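Local coordinates for protein cytochrome P450 (Rhodococcus erythropolis, PDB 3WEC) that is a heme-dependent cytochrome P450 monooxygenase that hydroxylates the quinoline nitrogen in the biosynthesis of aurachin RE, an antibiotic alkaloid, at residues R295-A303 with P395-E403; T258-F269 with M370-L378. All coordinates share one frame; numbering follows the deposited sequence.

Contact 1 of 2, residues R295-A303 with P395-E403; sequences RFEPPAHEA and PGMGLRGPE. With AUI (3-[(2E,6E,9R)-9-hydroxy-3,7,11-trimethyldodeca-2,6,10-trien-1-yl]-2-methylquinolin-4(1H)-one), chain C.
One wall of the substrate pocket forms where Ala-300 and Leu-399 lie side by side, their methyls CB and CD1 3.8 Å apart. Leu-399 CD1 also sits 3.3 Å from C16 of the ligand's isoprenoid tail, and Gly-398, with only hydrogen at its CA, lets C17 come to 3.4 Å. Behind this surface the two backbones run antiparallel through a single bridge, with Ala-300 and Leu-399 as its non-hydrogen-bonded pair: Arg-400 N gives to Pro-299 O (2.7 Å) and His-301 N to Gly-398 O (2.8 Å). In P450 terms, the chain leaving the ExxR helix meets the turn near the C-terminus, regions usually counted as substrate recognition sites 5 and 6.

Farther from the ligand the contact turns polar. Arg-400 CB lies over the His-301 ring face, 4.2 Å from the centroid, a CH-pi contact. With CG anti to N (chi1 -171°), the extended arginine carries NH2 to Glu-297 OE1 in a 2.6 Å salt bridge, carboxylate and guanidinium only 11° from coplanar. Tyr-27 OH also bonds OE1, and Lys-23 O takes NE. A water joins NH2 to His-301 NE2 and Pro-298 O, while ND1, the ring's other nitrogen, is hydrogen-bonded to Tyr-30 OH.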
loop_
_atom_site.group_PDB
_atom_site.type_symbol
_atom_site.label_atom_id
_atom_site.label_comp_id
_atom_site.label_asym_id
_atom_site.label_seq_id
_atom_site.Cartn_x
_atom_site.Cartn_y
_atom_site.Cartn_z
ATOM N N ARG A 295 -12.083 -1.576 -1.752
ATOM C CA ARG A 295 -12.619 -1.207 -3.068
ATOM C C ARG A 295 -13.051 0.272 -3.146
ATOM O O ARG A 295 -12.641 0.985 -4.063
ATOM C CB ARG A 295 -13.785 -2.111 -3.500
ATOM C CG ARG A 295 -14.178 -1.869 -4.947
ATOM C CD ARG A 295 -15.573 -2.394 -5.296
ATOM N NE ARG A 295 -16.693 -1.803 -4.565
ATOM C CZ ARG A 295 -17.291 -0.633 -4.844
ATOM N NH1 ARG A 295 -16.868 0.147 -5.831
ATOM N NH2 ARG A 295 -18.337 -0.241 -4.131
ATOM N N PHE A 296 -13.898 0.685 -2.198
ATOM C CA PHE A 296 -14.464 2.047 -2.112
ATOM C C PHE A 296 -13.408 3.090 -1.771
ATOM O O PHE A 296 -13.458 4.203 -2.263
ATOM C CB PHE A 296 -15.581 2.082 -1.042
ATOM C CG PHE A 296 -16.454 3.298 -1.097
ATOM C CD1 PHE A 296 -17.419 3.449 -2.084
ATOM C CD2 PHE A 296 -16.347 4.291 -0.122
ATOM C CE1 PHE A 296 -18.249 4.588 -2.113
ATOM C CE2 PHE A 296 -17.165 5.430 -0.158
ATOM C CZ PHE A 296 -18.132 5.569 -1.149
ATOM N N GLU A 297 -12.481 2.757 -0.879
ATOM C CA GLU A 297 -11.469 3.729 -0.499
ATOM C C GLU A 297 -10.096 3.053 -0.414
ATOM O O GLU A 297 -9.599 2.812 0.679
ATOM C CB GLU A 297 -11.815 4.404 0.838
ATOM C CG GLU A 297 -12.962 5.418 0.801
ATOM C CD GLU A 297 -12.563 6.789 0.295
ATOM O OE1 GLU A 297 -11.438 6.949 -0.222
ATOM O OE2 GLU A 297 -13.399 7.728 0.377
ATOM N N PRO A 298 -9.476 2.772 -1.573
ATOM C CA PRO A 298 -8.208 2.019 -1.570
ATOM C C PRO A 298 -7.095 2.888 -1.045
ATOM O O PRO A 298 -7.178 4.109 -1.152
ATOM C CB PRO A 298 -8.001 1.658 -3.055
ATOM C CG PRO A 298 -9.178 2.240 -3.807
ATOM C CD PRO A 298 -9.828 3.261 -2.923
ATOM N N PRO A 299 -6.068 2.290 -0.408
ATOM C CA PRO A 299 -5.041 3.184 0.139
ATOM C C PRO A 299 -4.085 3.673 -0.967
ATOM O O PRO A 299 -3.506 4.781 -0.861
ATOM C CB PRO A 299 -4.322 2.303 1.173
ATOM C CG PRO A 299 -4.503 0.912 0.643
ATOM C CD PRO A 299 -5.840 0.877 -0.048
ATOM N N ALA A 300 -3.927 2.853 -2.014
ATOM C CA ALA A 300 -3.181 3.246 -3.187
ATOM C C ALA A 300 -4.137 3.483 -4.362
ATOM O O ALA A 300 -4.780 2.548 -4.815
ATOM C CB ALA A 300 -2.142 2.192 -3.555
ATOM N N HIS A 301 -4.209 4.720 -4.846
ATOM C CA HIS A 301 -5.038 5.063 -6.029
ATOM C C HIS A 301 -4.394 4.704 -7.343
ATOM O O HIS A 301 -5.085 4.580 -8.360
ATOM C CB HIS A 301 -5.489 6.546 -5.996
ATOM C CG HIS A 301 -6.700 6.781 -5.113
ATOM N ND1 HIS A 301 -7.681 7.660 -5.430
ATOM C CD2 HIS A 301 -7.072 6.200 -3.889
ATOM C CE1 HIS A 301 -8.623 7.646 -4.460
ATOM N NE2 HIS A 301 -8.244 6.763 -3.514
ATOM N N GLU A 302 -3.065 4.559 -7.329
ATOM C CA GLU A 302 -2.329 4.044 -8.497
ATOM C C GLU A 302 -1.270 2.947 -8.302
ATOM O O GLU A 302 -0.608 2.859 -7.255
ATOM C CB GLU A 302 -1.731 5.167 -9.308
ATOM C CG GLU A 302 -1.017 6.242 -8.530
ATOM C CD GLU A 302 -0.847 7.481 -9.393
ATOM O OE1 GLU A 302 -1.775 7.773 -10.178
ATOM O OE2 GLU A 302 0.210 8.144 -9.323
ATOM N N ALA A 303 -1.179 2.094 -9.328
ATOM C CA ALA A 303 -0.086 1.150 -9.532
ATOM C C ALA A 303 0.672 1.636 -10.791
ATOM O O ALA A 303 0.075 2.289 -11.649
ATOM C CB ALA A 303 -0.639 -0.240 -9.763
ATOM N N PRO A 395 0.013 14.329 1.980
ATOM C CA PRO A 395 0.409 14.606 0.602
ATOM C C PRO A 395 0.937 13.350 -0.101
ATOM O O PRO A 395 1.100 12.290 0.536
ATOM C CB PRO A 395 1.484 15.693 0.764
ATOM C CG PRO A 395 1.134 16.367 2.074
ATOM C CD PRO A 395 0.711 15.199 2.943
ATOM N N GLY A 396 1.137 13.449 -1.408
ATOM C CA GLY A 396 1.814 12.411 -2.155
ATOM C C GLY A 396 1.130 12.109 -3.463
ATOM O O GLY A 396 -0.003 12.499 -3.672
ATOM N N MET A 397 1.813 11.385 -4.338
ATOM C CA MET A 397 1.333 11.194 -5.711
ATOM C C MET A 397 0.348 10.043 -5.889
ATOM O O MET A 397 -0.637 10.198 -6.597
ATOM C CB MET A 397 2.502 11.051 -6.686
ATOM C CG MET A 397 3.091 12.384 -7.107
ATOM S SD MET A 397 4.170 12.286 -8.561
ATOM C CE MET A 397 3.644 10.691 -9.262
ATOM N N GLY A 398 0.630 8.889 -5.297
ATOM C CA GLY A 398 -0.201 7.698 -5.516
ATOM C C GLY A 398 -1.010 7.169 -4.322
ATOM O O GLY A 398 -1.892 6.322 -4.481
ATOM N N LEU A 399 -0.704 7.624 -3.118
ATOM C CA LEU A 399 -1.374 7.071 -1.904
ATOM C C LEU A 399 -2.416 8.033 -1.378
ATOM O O LEU A 399 -2.313 9.235 -1.595
ATOM C CB LEU A 399 -0.347 6.773 -0.816
ATOM C CG LEU A 399 0.353 5.407 -0.661
ATOM C CD1 LEU A 399 0.293 4.487 -1.856
ATOM C CD2 LEU A 399 1.783 5.601 -0.133
ATOM N N ARG A 400 -3.446 7.507 -0.735
ATOM C CA ARG A 400 -4.489 8.351 -0.177
ATOM C C ARG A 400 -4.969 7.856 1.172
ATOM O O ARG A 400 -5.331 6.674 1.360
ATOM C CB ARG A 400 -5.656 8.488 -1.142
ATOM C CG ARG A 400 -6.676 9.541 -0.715
ATOM C CD ARG A 400 -7.700 9.798 -1.803
ATOM N NE ARG A 400 -8.684 10.776 -1.395
ATOM C CZ ARG A 400 -9.852 10.482 -0.848
ATOM N NH1 ARG A 400 -10.706 11.447 -0.520
ATOM N NH2 ARG A 400 -10.173 9.225 -0.646
ATOM N N GLY A 401 -4.912 8.780 2.127
ATOM C CA GLY A 401 -5.388 8.515 3.475
ATOM C C GLY A 401 -5.221 9.786 4.277
ATOM O O GLY A 401 -4.471 10.664 3.879
ATOM N N PRO A 402 -5.913 9.878 5.418
ATOM C CA PRO A 402 -5.896 11.084 6.256
ATOM C C PRO A 402 -4.565 11.306 7.017
ATOM O O PRO A 402 -3.899 10.349 7.449
ATOM C CB PRO A 402 -7.052 10.820 7.229
ATOM C CG PRO A 402 -7.115 9.310 7.312
ATOM C CD PRO A 402 -6.916 8.901 5.894
ATOM N N GLU A 403 -4.222 12.583 7.199
ATOM C CA GLU A 403 -3.022 13.004 7.929
ATOM C C GLU A 403 -3.256 12.928 9.444
ATOM O O GLU A 403 -2.384 12.491 10.177
ATOM C CB GLU A 403 -2.609 14.457 7.485
ATOM C CG GLU A 403 -1.508 15.146 8.295
ATOM C CD GLU A 403 -0.513 15.932 7.441
ATOM O OE1 GLU A 403 -0.480 17.189 7.539
ATOM O OE2 GLU A 403 0.260 15.284 6.679
HETATM O O13 AUI C . 4.283 -0.678 -6.709
HETATM C C1 AUI C . 3.867 -0.859 -5.541
HETATM C C4 AUI C . 4.700 -1.636 -4.605
HETATM C C5 AUI C . 5.936 -2.140 -5.001
HETATM C C6 AUI C . 6.719 -2.856 -4.096
HETATM C C7 AUI C . 6.223 -3.020 -2.795
HETATM C C8 AUI C . 4.995 -2.524 -2.351
HETATM C C9 AUI C . 4.183 -1.807 -3.217
HETATM N N10 AUI C . 2.991 -1.275 -2.805
HETATM C C3 AUI C . 2.170 -0.569 -3.609
HETATM C C11 AUI C . 0.853 -0.012 -3.091
HETATM C C2 AUI C . 2.563 -0.319 -5.036
HETATM C C12 AUI C . 1.666 0.489 -5.935
HETATM C C14 AUI C . 1.645 1.936 -5.432
HETATM C C15 AUI C . 2.588 2.869 -5.135
HETATM C C26 AUI C . 4.092 2.689 -5.209
HETATM C C16 AUI C . 2.021 4.180 -4.651
HETATM C C17 AUI C . 2.301 5.422 -5.496
HETATM C C18 AUI C . 3.431 5.244 -6.472
HETATM C C19 AUI C . 3.719 6.056 -7.513
HETATM C C27 AUI C . 2.978 7.327 -7.847
HETATM C C20 AUI C . 4.912 5.691 -8.360
HETATM C C21 AUI C . 4.643 4.688 -9.487
HETATM O O28 AUI C . 5.921 4.303 -9.978
HETATM C C22 AUI C . 3.962 3.392 -9.097
HETATM C C23 AUI C . 4.536 2.170 -8.916
HETATM C C24 AUI C . 3.616 1.050 -8.571
HETATM C C25 AUI C . 6.008 1.796 -9.007
HETATM O O HOH W 1 -8.774 6.555 -0.949
#

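Contact 2 of 2, residues T258-F269 with M370-L378; sequences TSNTIGNMLITF and MLQHFLREL. With HEM (protoporphyrin IX containing Fe), chain B.
Helices 258-269 and 370-378 run in roughly the same direction, crossing at -32° with their axes 11.1 Å apart at the closest point. Phe-374 carries much of the seam. A chi1 of 179° turns its ring away from its own amide nitrogen and toward the other helix, where Ile-262 lays CD1 over the middle of one face, 4.0 Å from the centroid and 13° off the normal, a CH-pi contact. Ile-262 CG2 adds a second touch at CZ, 3.7 Å away. Met-265 approaches the same ring at its rim: SD lies 4.0 Å from CD2, near the ring plane, in a Met-aromatic contact, and the same sulfur rests against Leu-375 CG.

The P450 I-helix and L-helix meet here, packed with helices 128-141 and 155-165, whose Val-139 and Phe-156 touch Phe-374 and Ile-262. Toward the heme, Leu-371 presses CD2 on Thr-261 CG2 (3.7 Å), and Met-370, bent at its thioether, brings CE to 3.6 Å from Thr-258 OG1, whose polar partner is Gly-254 O. Met-370 CE lies by the heme methyl CMC, and Thr-258 N by the vinyl carbon CBB. At the far end Leu-266 meets Leu-378, and Phe-269 CE2 comes to 4.0 Å from Leu-375 CD2.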
loop_
_atom_site.group_PDB
_atom_site.type_symbol
_atom_site.label_atom_id
_atom_site.label_comp_id
_atom_site.label_asym_id
_atom_site.label_seq_id
_atom_site.Cartn_x
_atom_site.Cartn_y
_atom_site.Cartn_z
ATOM N N THR A 258 -1.666 -0.023 5.084
ATOM C CA THR A 258 -2.516 -0.529 6.168
ATOM C C THR A 258 -3.016 0.659 6.997
ATOM O O THR A 258 -4.220 0.756 7.270
ATOM C CB THR A 258 -1.779 -1.529 7.108
ATOM O OG1 THR A 258 -1.117 -2.551 6.358
ATOM C CG2 THR A 258 -2.702 -2.150 8.132
ATOM N N SER A 259 -2.122 1.582 7.373
ATOM C CA SER A 259 -2.619 2.691 8.201
ATOM C C SER A 259 -3.607 3.552 7.426
ATOM O O SER A 259 -4.586 3.982 8.003
ATOM C CB SER A 259 -1.529 3.519 8.836
ATOM O OG SER A 259 -0.788 4.226 7.866
ATOM N N ASN A 260 -3.360 3.815 6.142
ATOM C CA ASN A 260 -4.286 4.633 5.356
ATOM C C ASN A 260 -5.655 3.978 5.348
ATOM O O ASN A 260 -6.648 4.647 5.445
ATOM C CB ASN A 260 -3.781 4.808 3.906
ATOM C CG ASN A 260 -2.822 5.967 3.757
ATOM O OD1 ASN A 260 -2.569 6.719 4.711
ATOM N ND2 ASN A 260 -2.312 6.153 2.544
ATOM N N THR A 261 -5.688 2.665 5.191
ATOM C CA THR A 261 -6.926 1.924 5.152
ATOM C C THR A 261 -7.707 1.908 6.462
ATOM O O THR A 261 -8.911 1.885 6.431
ATOM C CB THR A 261 -6.707 0.462 4.693
ATOM O OG1 THR A 261 -6.027 0.477 3.435
ATOM C CG2 THR A 261 -8.044 -0.222 4.528
ATOM N N ILE A 262 -7.024 1.860 7.606
ATOM C CA ILE A 262 -7.667 1.995 8.887
ATOM C C ILE A 262 -8.346 3.380 8.958
ATOM O O ILE A 262 -9.503 3.489 9.403
ATOM C CB ILE A 262 -6.617 1.957 10.044
ATOM C CG1 ILE A 262 -5.789 0.694 9.994
ATOM C CG2 ILE A 262 -7.277 2.199 11.413
ATOM C CD1 ILE A 262 -6.079 -0.277 11.101
ATOM N N GLY A 263 -7.617 4.433 8.539
ATOM C CA GLY A 263 -8.190 5.796 8.551
ATOM C C GLY A 263 -9.399 5.961 7.638
ATOM O O GLY A 263 -10.443 6.441 8.066
ATOM N N ASN A 264 -9.238 5.530 6.390
ATOM C CA ASN A 264 -10.303 5.489 5.392
ATOM C C ASN A 264 -11.495 4.618 5.818
ATOM O O ASN A 264 -12.612 4.960 5.528
ATOM C CB ASN A 264 -9.727 4.966 4.064
ATOM C CG ASN A 264 -8.871 5.991 3.353
ATOM O OD1 ASN A 264 -8.864 7.214 3.683
ATOM N ND2 ASN A 264 -8.154 5.524 2.355
ATOM N N MET A 265 -11.237 3.489 6.488
ATOM C CA MET A 265 -12.320 2.626 6.990
ATOM C C MET A 265 -13.184 3.404 7.954
ATOM O O MET A 265 -14.420 3.424 7.844
ATOM C CB MET A 265 -11.768 1.387 7.704
ATOM C CG MET A 265 -12.859 0.438 8.167
ATOM S SD MET A 265 -12.189 -0.975 9.034
ATOM C CE MET A 265 -11.724 -2.024 7.672
ATOM N N LEU A 266 -12.503 4.060 8.885
ATOM C CA LEU A 266 -13.111 4.960 9.867
ATOM C C LEU A 266 -13.998 6.076 9.240
ATOM O O LEU A 266 -15.190 6.179 9.534
ATOM C CB LEU A 266 -11.990 5.533 10.745
ATOM C CG LEU A 266 -11.673 4.909 12.111
ATOM C CD1 LEU A 266 -12.505 3.667 12.497
ATOM C CD2 LEU A 266 -10.204 4.669 12.341
ATOM N N ILE A 267 -13.400 6.867 8.347
ATOM C CA ILE A 267 -14.097 7.905 7.583
ATOM C C ILE A 267 -15.332 7.326 6.898
ATOM O O ILE A 267 -16.366 7.943 6.901
ATOM C CB ILE A 267 -13.159 8.527 6.509
ATOM C CG1 ILE A 267 -11.895 9.114 7.159
ATOM C CG2 ILE A 267 -13.892 9.555 5.640
ATOM C CD1 ILE A 267 -10.746 9.400 6.217
ATOM N N THR A 268 -15.199 6.145 6.291
ATOM C CA THR A 268 -16.313 5.522 5.537
ATOM C C THR A 268 -17.483 5.018 6.413
ATOM O O THR A 268 -18.649 5.233 6.091
ATOM C CB THR A 268 -15.759 4.405 4.623
ATOM O OG1 THR A 268 -14.657 4.909 3.884
ATOM C CG2 THR A 268 -16.803 3.890 3.642
ATOM N N PHE A 269 -17.200 4.364 7.529
ATOM C CA PHE A 269 -18.300 4.021 8.450
ATOM C C PHE A 269 -18.915 5.226 9.189
ATOM O O PHE A 269 -20.043 5.144 9.667
ATOM C CB PHE A 269 -17.890 2.901 9.416
ATOM C CG PHE A 269 -17.764 1.550 8.759
ATOM C CD1 PHE A 269 -18.828 0.994 8.057
ATOM C CD2 PHE A 269 -16.595 0.826 8.852
ATOM C CE1 PHE A 269 -18.719 -0.246 7.452
ATOM C CE2 PHE A 269 -16.479 -0.420 8.244
ATOM C CZ PHE A 269 -17.542 -0.957 7.549
ATOM N N MET A 370 -5.286 -8.443 9.303
ATOM C CA MET A 370 -5.205 -7.246 10.159
ATOM C C MET A 370 -6.507 -6.439 10.132
ATOM O O MET A 370 -7.006 -6.024 11.176
ATOM C CB MET A 370 -4.058 -6.287 9.727
ATOM C CG MET A 370 -2.666 -6.712 10.215
ATOM S SD MET A 370 -1.373 -5.516 9.864
ATOM C CE MET A 370 -1.252 -5.668 8.079
ATOM N N LEU A 371 -7.006 -6.204 8.922
ATOM C CA LEU A 371 -8.106 -5.314 8.685
ATOM C C LEU A 371 -9.387 -5.940 9.205
ATOM O O LEU A 371 -10.210 -5.235 9.774
ATOM C CB LEU A 371 -8.199 -4.967 7.179
ATOM C CG LEU A 371 -7.148 -3.949 6.686
ATOM C CD1 LEU A 371 -7.163 -3.828 5.166
ATOM C CD2 LEU A 371 -7.318 -2.588 7.329
ATOM N N GLN A 372 -9.517 -7.260 9.037
ATOM C CA GLN A 372 -10.667 -8.054 9.535
ATOM C C GLN A 372 -10.759 -8.142 11.024
ATOM O O GLN A 372 -11.864 -7.994 11.567
ATOM C CB GLN A 372 -10.637 -9.477 8.998
ATOM C CG GLN A 372 -10.877 -9.498 7.503
ATOM C CD GLN A 372 -10.593 -10.833 6.899
ATOM O OE1 GLN A 372 -10.229 -11.778 7.606
ATOM N NE2 GLN A 372 -10.771 -10.935 5.589
ATOM N N HIS A 373 -9.634 -8.413 11.686
ATOM C CA HIS A 373 -9.599 -8.394 13.156
ATOM C C HIS A 373 -9.867 -7.012 13.670
ATOM O O HIS A 373 -10.447 -6.855 14.750
ATOM C CB HIS A 373 -8.239 -8.809 13.700
ATOM C CG HIS A 373 -7.979 -10.269 13.643
ATOM N ND1 HIS A 373 -8.615 -11.141 14.430
ATOM C CD2 HIS A 373 -7.078 -11.000 12.883
ATOM C CE1 HIS A 373 -8.166 -12.382 14.176
ATOM N NE2 HIS A 373 -7.219 -12.288 13.222
ATOM N N PHE A 374 -9.394 -6.003 12.938
ATOM C CA PHE A 374 -9.604 -4.633 13.397
ATOM C C PHE A 374 -11.082 -4.275 13.350
ATOM O O PHE A 374 -11.593 -3.705 14.309
ATOM C CB PHE A 374 -8.814 -3.621 12.584
ATOM C CG PHE A 374 -9.036 -2.191 13.021
ATOM C CD1 PHE A 374 -8.256 -1.634 14.014
ATOM C CD2 PHE A 374 -10.008 -1.402 12.417
ATOM C CE1 PHE A 374 -8.442 -0.320 14.417
ATOM C CE2 PHE A 374 -10.176 -0.085 12.801
ATOM C CZ PHE A 374 -9.421 0.448 13.821
ATOM N N LEU A 375 -11.740 -4.589 12.228
ATOM C CA LEU A 375 -13.138 -4.278 12.035
ATOM C C LEU A 375 -14.021 -5.075 13.054
ATOM O O LEU A 375 -14.931 -4.502 13.657
ATOM C CB LEU A 375 -13.540 -4.556 10.581
ATOM C CG LEU A 375 -14.758 -3.879 9.931
ATOM C CD1 LEU A 375 -15.424 -4.821 8.942
ATOM C CD2 LEU A 375 -15.771 -3.320 10.907
ATOM N N ARG A 376 -13.703 -6.362 13.246
ATOM C CA ARG A 376 -14.402 -7.253 14.167
ATOM C C ARG A 376 -14.379 -6.731 15.611
ATOM O O ARG A 376 -15.398 -6.776 16.303
ATOM C CB ARG A 376 -13.849 -8.684 14.146
ATOM C CG ARG A 376 -14.546 -9.568 15.181
ATOM C CD ARG A 376 -14.169 -11.051 15.162
ATOM N NE ARG A 376 -14.456 -11.672 13.875
ATOM C CZ ARG A 376 -13.562 -11.816 12.900
ATOM N NH1 ARG A 376 -12.298 -11.416 13.059
ATOM N NH2 ARG A 376 -13.933 -12.382 11.766
ATOM N N GLU A 377 -13.211 -6.262 16.055
ATOM C CA GLU A 377 -13.088 -5.670 17.388
ATOM C C GLU A 377 -13.867 -4.351 17.438
ATOM O O GLU A 377 -14.593 -4.070 18.392
ATOM C CB GLU A 377 -11.609 -5.442 17.739
ATOM C CG GLU A 377 -10.788 -6.703 17.996
ATOM C CD GLU A 377 -11.336 -7.541 19.152
ATOM O OE1 GLU A 377 -11.539 -8.757 18.919
ATOM O OE2 GLU A 377 -11.581 -6.982 20.263
ATOM N N LEU A 378 -13.702 -3.563 16.377
ATOM C CA LEU A 378 -14.356 -2.292 16.196
ATOM C C LEU A 378 -15.879 -2.364 16.350
ATOM O O LEU A 378 -16.481 -1.583 17.082
ATOM C CB LEU A 378 -14.072 -1.785 14.789
ATOM C CG LEU A 378 -13.660 -0.329 14.506
ATOM C CD1 LEU A 378 -14.438 0.214 13.305
ATOM C CD2 LEU A 378 -13.723 0.629 15.689
HETATM C CHA HEM B . 2.671 -4.926 -3.943
HETATM C CHB HEM B . -1.544 -2.837 -2.339
HETATM C CHC HEM B . -0.605 -4.421 2.212
HETATM C CHD HEM B . 3.766 -6.358 0.588
HETATM C C1A HEM B . 1.437 -4.185 -3.799
HETATM C C2A HEM B . 0.879 -3.393 -4.944
HETATM C C3A HEM B . -0.345 -2.807 -4.449
HETATM C C4A HEM B . -0.397 -3.262 -3.061
HETATM C CMA HEM B . -1.333 -1.897 -5.215
HETATM C CAA HEM B . 1.342 -3.185 -6.391
HETATM C CBA HEM B . 0.717 -4.378 -7.138
HETATM C CGA HEM B . 0.847 -4.228 -8.667
HETATM O O1A HEM B . 1.761 -3.523 -9.188
HETATM O O2A HEM B . 0.039 -4.874 -9.393
HETATM C C1B HEM B . -1.620 -3.101 -0.904
HETATM C C2B HEM B . -2.845 -2.727 -0.203
HETATM C C3B HEM B . -2.518 -3.175 1.124
HETATM C C4B HEM B . -1.184 -3.757 1.043
HETATM C CMB HEM B . -4.088 -2.012 -0.654
HETATM C CAB HEM B . -3.444 -3.020 2.276
HETATM C CBB HEM B . -2.974 -2.595 3.422
HETATM C C1C HEM B . 0.656 -5.130 2.162
HETATM C C2C HEM B . 1.334 -5.614 3.365
HETATM C C3C HEM B . 2.608 -6.164 2.855
HETATM C C4C HEM B . 2.639 -5.968 1.419
HETATM C CMC HEM B . 0.789 -5.524 4.763
HETATM C CAC HEM B . 3.747 -6.777 3.614
HETATM C CBC HEM B . 3.644 -7.141 4.872
HETATM C C1D HEM B . 3.889 -6.069 -0.847
HETATM C C2D HEM B . 4.998 -6.629 -1.614
HETATM C C3D HEM B . 4.700 -6.199 -2.993
HETATM C C4D HEM B . 3.409 -5.508 -2.837
HETATM C CMD HEM B . 6.198 -7.379 -1.081
HETATM C CAD HEM B . 5.512 -6.426 -4.237
HETATM C CBD HEM B . 4.891 -7.656 -4.941
HETATM C CGD HEM B . 5.602 -8.032 -6.197
HETATM O O1D HEM B . 5.674 -9.267 -6.459
HETATM O O2D HEM B . 6.102 -7.116 -6.929
HETATM N NA HEM B . 0.596 -4.227 -2.608
HETATM N NB HEM B . -0.653 -3.770 -0.206
HETATM N NC HEM B . 1.399 -5.388 0.972
HETATM N ND HEM B . 2.917 -5.450 -1.576
HETATM FE FE HEM B . 1.194 -4.575 -0.757
HETATM O O HOH W 2 1.932 -2.267 -0.236
#

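In the fold
The centres of the two contacts are about 14 Å apart, and their segments alternate along the chain: 258-269, 295-303, 370-378, then 395-403. Helix 240-271, which carries 258-269, lies between them, packing on helix 364-381 through 370-378 and touching both segments of contact 1, the first of which begins at the end of helix 286-296. Asn-264 ND2 probably hydrogen-bonds Arg-400 O (3.2 Å), and Thr-261 packs against Pro-299. The heme is common ground: Pro-299 from contact 1 and Thr-258 and Met-370 from contact 2 all border it. Contact 1 adds a wall around the substrate's tail, while contact 2 belongs to the helical core, so the pocket wall is tied directly to that core.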